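Local coordinates for conserved protein (Methanothermobacter thermautotrophicus, PDB 3BEY) that is of unknown function but belongs to the AhpD-like carboxymuconolactone decarboxylase family and may have peroxiredoxin activity, at residues C44-R49 against E73-A78; N21-V26 against T54-E59. One frame throughout, in Å; residues are numbered along the deposited sequence.

The two contacts differ in depth and in chemistry. Interaction 1 is buried and wholly apolar, with small side chains joining the end of helix 34-47 to helix 68-90. Interaction 2 lies at the surface and is made by two arginines that reach across from helix 13-27 and helix 51-62. They share no helix, but they touch. Ser45 packs on Thr54 and His57, and Val46 on Thr54, so helix 34-47 and helix 51-62 lie side by side. Both contacts also meet the second subunit. Short side chains bring the backbones close in the core, whereas long ones bridge well-separated backbones at the surface.

Interaction 1. Residues C44-R49 against E73-A78; sequences CSVAVR and EAAAVA
The helix pair formed by the end of helix 34-47 and the long helix 68-90 belongs to the all-helical fold of the AhpD-like family, and here Val46 and Ala47 meet Ala75 and Ala78. The helices come close because three of the four side chains are single methyls. The CA atoms of Ala47 and Ala78 are 4.9 Å apart. CB of Ala78 enters between Val46 and Ala47. CB of Ala78 lies 3.9 Å from CG1 of Val46. The backbone N of Ala47 is 3.8 Å from CB of Ala78, and CB of Ala47 is 3.9 Å from that same Ala78 CB. Val46 straddles the Ala75 methyl, with CG1 and CG2 each 4.1 Å from CB of Ala75. CG1 is anti to the backbone N (chi1 169°), which sets it between the two alanines of helix 68-90. No hydrogen bond crosses the contact. Just past it, helix 34-47 closes in a Schellman motif, with Arg49 at positive phi. The chain then runs into Cys50, which forms a disulfide with Cys53. Val46 also packs on Thr54 of helix 51-62 and on Ala86 of the third subunit.

Interaction 2. Residues N21-V26 against T54-E59; sequences NFREAV and TRRHAE
Arg23 and Arg56 reach toward each other from opposite directions and meet through their guanidinium groups. NH1 of Arg56 sits over the centre of one face of the Arg23 group, 3.1 Å from CZ of Arg23. The two planes are 73° apart, so an edge of Arg56 is presented to a face of Arg23. Both groups are donors and no hydrogen bond joins them. NH1 of Arg56 lies 3.3 Å from NH2 of Arg23, a close approach of like charges. Glu60 probably offsets part of this charge through its salt bridge from OE1 to NH2 of Arg56. In both arginines CG is anti to the backbone N (chi1 -164° in Arg23, -166° in Arg56), and each chain then bends at chi2 and chi3 before its guanidinium meets the other. CD of Arg56 rests 3.9 Å above the plane of the His57 ring, toward its rim. A leucine in place of Arg23 would take away the flat face under NH1 of Arg56, and that guanidinium, still paired with Glu60, would probably be less fixed in its rotation. Away from this close meeting the contact is loose. The nearest CA atoms, of Arg23 and His57, are 12.9 Å apart, and both arginines are partly exposed. On the inner side His57 packs on Val42 and Ser45 of helix 34-47, while Leu80 of the second subunit lies against Arg23 on helix 13-27.

Interaction 1. Residues C44-R49 against E73-A78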
ATOM      1  N   CYS D  44      -9.972   8.239  -4.326  1.00 23.86           N
ATOM      2  CA  CYS D  44      -8.591   8.069  -3.875  1.00 23.68           C
ATOM      3  C   CYS D  44      -8.520   7.519  -2.455  1.00 24.19           C
ATOM      4  O   CYS D  44      -7.619   6.742  -2.125  1.00 24.13           O
ATOM      5  CB  CYS D  44      -7.839   9.397  -3.935  1.00 24.89           C
ATOM      6  SG  CYS D  44      -7.220   9.805  -5.567  1.00 26.75           S
ATOM      7  N   SER D  45      -9.467   7.931  -1.614  1.00 23.19           N
ATOM      8  CA  SER D  45      -9.531   7.454  -0.231  1.00 23.25           C
ATOM      9  C   SER D  45      -9.739   5.954  -0.251  1.00 22.57           C
ATOM     10  O   SER D  45      -9.178   5.227   0.570  1.00 21.11           O
ATOM     11  CB  SER D  45     -10.703   8.092   0.520  1.00 22.14           C
ATOM     12  OG  SER D  45     -10.569   9.498   0.574  1.00 26.55           O
ATOM     13  N   VAL D  46     -10.559   5.512  -1.203  1.00 21.27           N
ATOM     14  CA  VAL D  46     -10.887   4.108  -1.364  1.00 22.12           C
ATOM     15  C   VAL D  46      -9.703   3.315  -1.918  1.00 23.32           C
ATOM     16  O   VAL D  46      -9.410   2.220  -1.436  1.00 24.18           O
ATOM     17  CB  VAL D  46     -12.121   3.942  -2.298  1.00 21.87           C
ATOM     18  CG1 VAL D  46     -12.311   2.477  -2.703  1.00 20.29           C
ATOM     19  CG2 VAL D  46     -13.366   4.443  -1.576  1.00 21.28           C
ATOM     20  N   ALA D  47      -9.031   3.878  -2.923  1.00 23.71           N
ATOM     21  CA  ALA D  47      -7.887   3.240  -3.565  1.00 24.96           C
ATOM     22  C   ALA D  47      -6.755   3.027  -2.571  1.00 26.56           C
ATOM     23  O   ALA D  47      -6.047   2.025  -2.622  1.00 27.57           O
ATOM     24  CB  ALA D  47      -7.400   4.092  -4.724  1.00 25.52           C
ATOM     25  N   VAL D  48      -6.597   3.985  -1.671  1.00 26.75           N
ATOM     26  CA  VAL D  48      -5.567   3.940  -0.648  1.00 25.95           C
ATOM     27  C   VAL D  48      -6.065   3.166   0.582  1.00 25.94           C
ATOM     28  O   VAL D  48      -5.332   2.941   1.537  1.00 25.73           O
ATOM     29  CB  VAL D  48      -5.167   5.395  -0.309  1.00 26.32           C
ATOM     30  CG1 VAL D  48      -4.894   5.568   1.156  1.00 27.70           C
ATOM     31  CG2 VAL D  48      -3.963   5.782  -1.149  1.00 25.19           C
ATOM     32  N   ARG D  49      -7.319   2.737   0.531  1.00 27.58           N
ATOM     33  CA  ARG D  49      -7.939   1.973   1.614  1.00 29.90           C
ATOM     34  C   ARG D  49      -7.883   2.614   3.006  1.00 30.80           C
ATOM     35  O   ARG D  49      -7.460   1.993   3.982  1.00 27.59           O
ATOM     36  CB  ARG D  49      -7.362   0.543   1.650  1.00 31.92           C
ATOM     37  CG  ARG D  49      -8.077  -0.425   0.693  1.00 34.77           C
ATOM     38  CD  ARG D  49      -7.476  -1.845   0.656  1.00 36.34           C
ATOM     39  NE  ARG D  49      -7.232  -2.429   1.980  1.00 40.39           N
ATOM     40  CZ  ARG D  49      -8.172  -2.711   2.879  1.00 40.88           C
ATOM     41  NH1 ARG D  49      -7.832  -3.230   4.050  1.00 40.91           N
ATOM     42  NH2 ARG D  49      -9.451  -2.479   2.611  1.00 43.05           N
ATOM     43  N   GLU D  73     -19.633   4.841  -7.971  1.00 30.71           N
ATOM     44  CA  GLU D  73     -18.977   4.701  -9.269  1.00 30.74           C
ATOM     45  C   GLU D  73     -17.539   5.173  -9.155  1.00 29.53           C
ATOM     46  O   GLU D  73     -16.649   4.632  -9.805  1.00 31.46           O
ATOM     47  CB  GLU D  73     -19.716   5.524 -10.325  1.00 31.60           C
ATOM     48  CG  GLU D  73     -18.950   5.744 -11.629  1.00 33.33           C
ATOM     49  CD  GLU D  73     -18.589   4.450 -12.350  1.00 35.08           C
ATOM     50  OE1 GLU D  73     -18.993   3.358 -11.888  1.00 34.89           O
ATOM     51  OE2 GLU D  73     -17.895   4.538 -13.386  1.00 33.42           O
ATOM     52  N   ALA D  74     -17.325   6.192  -8.328  1.00 28.58           N
ATOM     53  CA  ALA D  74     -15.997   6.730  -8.097  1.00 27.28           C
ATOM     54  C   ALA D  74     -15.158   5.633  -7.461  1.00 27.23           C
ATOM     55  O   ALA D  74     -14.013   5.421  -7.840  1.00 27.06           O
ATOM     56  CB  ALA D  74     -16.071   7.938  -7.167  1.00 26.52           C
ATOM     57  N   ALA D  75     -15.736   4.935  -6.490  1.00 26.57           N
ATOM     58  CA  ALA D  75     -15.036   3.848  -5.815  1.00 26.16           C
ATOM     59  C   ALA D  75     -14.767   2.716  -6.795  1.00 25.00           C
ATOM     60  O   ALA D  75     -13.668   2.159  -6.831  1.00 25.65           O
ATOM     61  CB  ALA D  75     -15.864   3.329  -4.636  1.00 25.68           C
ATOM     62  N   ALA D  76     -15.783   2.378  -7.583  1.00 23.39           N
ATOM     63  CA  ALA D  76     -15.680   1.320  -8.579  1.00 22.31           C
ATOM     64  C   ALA D  76     -14.457   1.517  -9.476  1.00 21.06           C
ATOM     65  O   ALA D  76     -13.813   0.546  -9.881  1.00 19.37           O
ATOM     66  CB  ALA D  76     -16.939   1.281  -9.425  1.00 23.88           C
ATOM     67  N   VAL D  77     -14.148   2.770  -9.795  1.00 18.17           N
ATOM     68  CA  VAL D  77     -12.991   3.064 -10.630  1.00 19.02           C
ATOM     69  C   VAL D  77     -11.715   2.826  -9.813  1.00 20.43           C
ATOM     70  O   VAL D  77     -10.688   2.406 -10.357  1.00 20.10           O
ATOM     71  CB  VAL D  77     -13.019   4.529 -11.142  1.00 18.09           C
ATOM     72  CG1 VAL D  77     -11.758   4.829 -11.946  1.00 19.07           C
ATOM     73  CG2 VAL D  77     -14.254   4.753 -12.008  1.00 17.03           C
ATOM     74  N   ALA D  78     -11.781   3.102  -8.511  1.00 19.23           N
ATOM     75  CA  ALA D  78     -10.631   2.888  -7.648  1.00 21.00           C
ATOM     76  C   ALA D  78     -10.331   1.394  -7.637  1.00 21.51           C
ATOM     77  O   ALA D  78      -9.173   0.983  -7.683  1.00 21.82           O
ATOM     78  CB  ALA D  78     -10.923   3.371  -6.224  1.00 20.41           C
TER

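Interaction 2. Residues N21-V26 against T54-E59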
ATOM      1  N   ASN D  21      -2.691  24.311   5.055  1.00 45.04           N
ATOM      2  CA  ASN D  21      -2.590  25.271   3.959  1.00 45.55           C
ATOM      3  C   ASN D  21      -2.380  24.519   2.649  1.00 44.54           C
ATOM      4  O   ASN D  21      -2.925  24.900   1.608  1.00 43.44           O
ATOM      5  CB  ASN D  21      -1.437  26.253   4.208  1.00 47.90           C
ATOM      6  CG  ASN D  21      -1.806  27.342   5.219  1.00 50.89           C
ATOM      7  OD1 ASN D  21      -0.957  28.125   5.643  1.00 51.97           O
ATOM      8  ND2 ASN D  21      -3.084  27.398   5.598  1.00 51.57           N
ATOM      9  N   PHE D  22      -1.591  23.450   2.706  1.00 42.38           N
ATOM     10  CA  PHE D  22      -1.345  22.638   1.529  1.00 40.15           C
ATOM     11  C   PHE D  22      -2.669  22.014   1.130  1.00 41.23           C
ATOM     12  O   PHE D  22      -3.037  22.012  -0.049  1.00 40.08           O
ATOM     13  CB  PHE D  22      -0.321  21.539   1.832  1.00 38.29           C
ATOM     14  CG  PHE D  22      -0.221  20.484   0.757  1.00 35.49           C
ATOM     15  CD1 PHE D  22      -0.637  19.181   1.005  1.00 33.58           C
ATOM     16  CD2 PHE D  22       0.267  20.797  -0.510  1.00 34.81           C
ATOM     17  CE1 PHE D  22      -0.565  18.201   0.006  1.00 33.92           C
ATOM     18  CE2 PHE D  22       0.341  19.824  -1.513  1.00 34.22           C
ATOM     19  CZ  PHE D  22      -0.076  18.526  -1.256  1.00 32.69           C
ATOM     20  N   ARG D  23      -3.393  21.497   2.119  1.00 41.99           N
ATOM     21  CA  ARG D  23      -4.673  20.865   1.847  1.00 43.76           C
ATOM     22  C   ARG D  23      -5.601  21.860   1.184  1.00 43.72           C
ATOM     23  O   ARG D  23      -6.273  21.531   0.208  1.00 44.55           O
ATOM     24  CB  ARG D  23      -5.324  20.342   3.136  1.00 45.34           C
ATOM     25  CG  ARG D  23      -6.460  19.350   2.871  1.00 47.32           C
ATOM     26  CD  ARG D  23      -7.698  19.618   3.719  1.00 50.24           C
ATOM     27  NE  ARG D  23      -7.508  19.337   5.141  1.00 51.60           N
ATOM     28  CZ  ARG D  23      -8.364  19.705   6.094  1.00 54.66           C
ATOM     29  NH1 ARG D  23      -9.472  20.372   5.777  1.00 53.69           N
ATOM     30  NH2 ARG D  23      -8.117  19.407   7.369  1.00 53.65           N
ATOM     31  N   GLU D  24      -5.635  23.080   1.708  1.00 45.01           N
ATOM     32  CA  GLU D  24      -6.507  24.111   1.156  1.00 45.67           C
ATOM     33  C   GLU D  24      -6.123  24.568  -0.248  1.00 43.87           C
ATOM     34  O   GLU D  24      -6.997  24.835  -1.078  1.00 42.96           O
ATOM     35  CB  GLU D  24      -6.584  25.308   2.111  1.00 48.27           C
ATOM     36  CG  GLU D  24      -7.627  25.117   3.217  1.00 52.68           C
ATOM     37  CD  GLU D  24      -9.060  25.089   2.676  1.00 55.19           C
ATOM     38  OE1 GLU D  24      -9.963  24.605   3.394  1.00 55.36           O
ATOM     39  OE2 GLU D  24      -9.288  25.559   1.536  1.00 55.55           O
ATOM     40  N   ALA D  25      -4.827  24.655  -0.518  1.00 42.74           N
ATOM     41  CA  ALA D  25      -4.372  25.069  -1.838  1.00 43.75           C
ATOM     42  C   ALA D  25      -4.869  24.061  -2.868  1.00 45.04           C
ATOM     43  O   ALA D  25      -5.488  24.424  -3.865  1.00 46.39           O
ATOM     44  CB  ALA D  25      -2.856  25.145  -1.875  1.00 41.91           C
ATOM     45  N   VAL D  26      -4.607  22.786  -2.617  1.00 46.41           N
ATOM     46  CA  VAL D  26      -5.027  21.743  -3.537  1.00 48.64           C
ATOM     47  C   VAL D  26      -6.543  21.581  -3.533  1.00 48.93           C
ATOM     48  O   VAL D  26      -7.124  21.111  -4.509  1.00 49.91           O
ATOM     49  CB  VAL D  26      -4.374  20.382  -3.182  1.00 48.77           C
ATOM     50  CG1 VAL D  26      -2.874  20.550  -3.036  1.00 47.39           C
ATOM     51  CG2 VAL D  26      -4.969  19.834  -1.910  1.00 49.85           C
ATOM     52  N   THR D  54     -12.358   7.997   3.783  1.00 32.49           N
ATOM     53  CA  THR D  54     -13.471   7.732   2.887  1.00 31.79           C
ATOM     54  C   THR D  54     -14.765   8.302   3.448  1.00 32.10           C
ATOM     55  O   THR D  54     -15.462   9.055   2.769  1.00 31.20           O
ATOM     56  CB  THR D  54     -13.611   6.209   2.637  1.00 32.54           C
ATOM     57  OG1 THR D  54     -12.416   5.726   2.007  1.00 28.79           O
ATOM     58  CG2 THR D  54     -14.812   5.910   1.746  1.00 31.03           C
ATOM     59  N   ARG D  55     -15.072   7.957   4.695  1.00 33.04           N
ATOM     60  CA  ARG D  55     -16.281   8.437   5.356  1.00 35.24           C
ATOM     61  C   ARG D  55     -16.318   9.962   5.364  1.00 33.52           C
ATOM     62  O   ARG D  55     -17.341  10.574   5.049  1.00 33.10           O
ATOM     63  CB  ARG D  55     -16.344   7.898   6.791  1.00 37.74           C
ATOM     64  CG  ARG D  55     -17.576   8.328   7.569  1.00 44.19           C
ATOM     65  CD  ARG D  55     -17.679   7.594   8.907  1.00 52.80           C
ATOM     66  NE  ARG D  55     -16.418   7.602   9.658  1.00 58.32           N
ATOM     67  CZ  ARG D  55     -15.805   8.699  10.100  1.00 60.88           C
ATOM     68  NH1 ARG D  55     -16.334   9.900   9.872  1.00 60.29           N
ATOM     69  NH2 ARG D  55     -14.654   8.595  10.763  1.00 60.10           N
ATOM     70  N   ARG D  56     -15.183  10.559   5.708  1.00 31.85           N
ATOM     71  CA  ARG D  56     -15.026  12.007   5.780  1.00 32.39           C
ATOM     72  C   ARG D  56     -15.262  12.700   4.430  1.00 30.74           C
ATOM     73  O   ARG D  56     -16.068  13.626   4.333  1.00 30.29           O
ATOM     74  CB  ARG D  56     -13.626  12.322   6.324  1.00 34.47           C
ATOM     75  CG  ARG D  56     -13.396  13.758   6.775  1.00 40.80           C
ATOM     76  CD  ARG D  56     -12.733  14.601   5.688  1.00 46.65           C
ATOM     77  NE  ARG D  56     -11.656  15.428   6.234  1.00 50.73           N
ATOM     78  CZ  ARG D  56     -10.996  16.359   5.548  1.00 53.22           C
ATOM     79  NH1 ARG D  56     -10.030  17.057   6.134  1.00 53.30           N
ATOM     80  NH2 ARG D  56     -11.307  16.598   4.280  1.00 54.36           N
ATOM     81  N   HIS D  57     -14.573  12.255   3.385  1.00 28.79           N
ATOM     82  CA  HIS D  57     -14.764  12.867   2.077  1.00 28.71           C
ATOM     83  C   HIS D  57     -16.131  12.544   1.488  1.00 27.47           C
ATOM     84  O   HIS D  57     -16.683  13.321   0.718  1.00 27.72           O
ATOM     85  CB  HIS D  57     -13.632  12.450   1.137  1.00 28.73           C
ATOM     86  CG  HIS D  57     -12.290  12.919   1.592  1.00 30.37           C
ATOM     87  ND1 HIS D  57     -11.993  14.258   1.783  1.00 32.72           N
ATOM     88  CD2 HIS D  57     -11.176  12.242   1.956  1.00 31.11           C
ATOM     89  CE1 HIS D  57     -10.766  14.378   2.242  1.00 32.12           C
ATOM     90  NE2 HIS D  57     -10.244  13.165   2.357  1.00 33.28           N
ATOM     91  N   ALA D  58     -16.694  11.407   1.867  1.00 28.86           N
ATOM     92  CA  ALA D  58     -18.017  11.042   1.370  1.00 30.06           C
ATOM     93  C   ALA D  58     -19.042  12.040   1.911  1.00 31.46           C
ATOM     94  O   ALA D  58     -19.937  12.483   1.194  1.00 31.18           O
ATOM     95  CB  ALA D  58     -18.382   9.625   1.807  1.00 26.66           C
ATOM     96  N   GLU D  59     -18.904  12.392   3.184  1.00 34.23           N
ATOM     97  CA  GLU D  59     -19.828  13.329   3.792  1.00 37.54           C
ATOM     98  C   GLU D  59     -19.789  14.701   3.130  1.00 38.66           C
ATOM     99  O   GLU D  59     -20.840  15.262   2.786  1.00 37.93           O
ATOM    100  CB  GLU D  59     -19.548  13.455   5.284  1.00 40.35           C
ATOM    101  CG  GLU D  59     -20.441  12.569   6.115  1.00 44.56           C
ATOM    102  CD  GLU D  59     -21.912  12.779   5.789  1.00 47.12           C
ATOM    103  OE1 GLU D  59     -22.407  13.918   5.934  1.00 49.09           O
ATOM    104  OE2 GLU D  59     -22.577  11.801   5.391  1.00 49.05           O
TER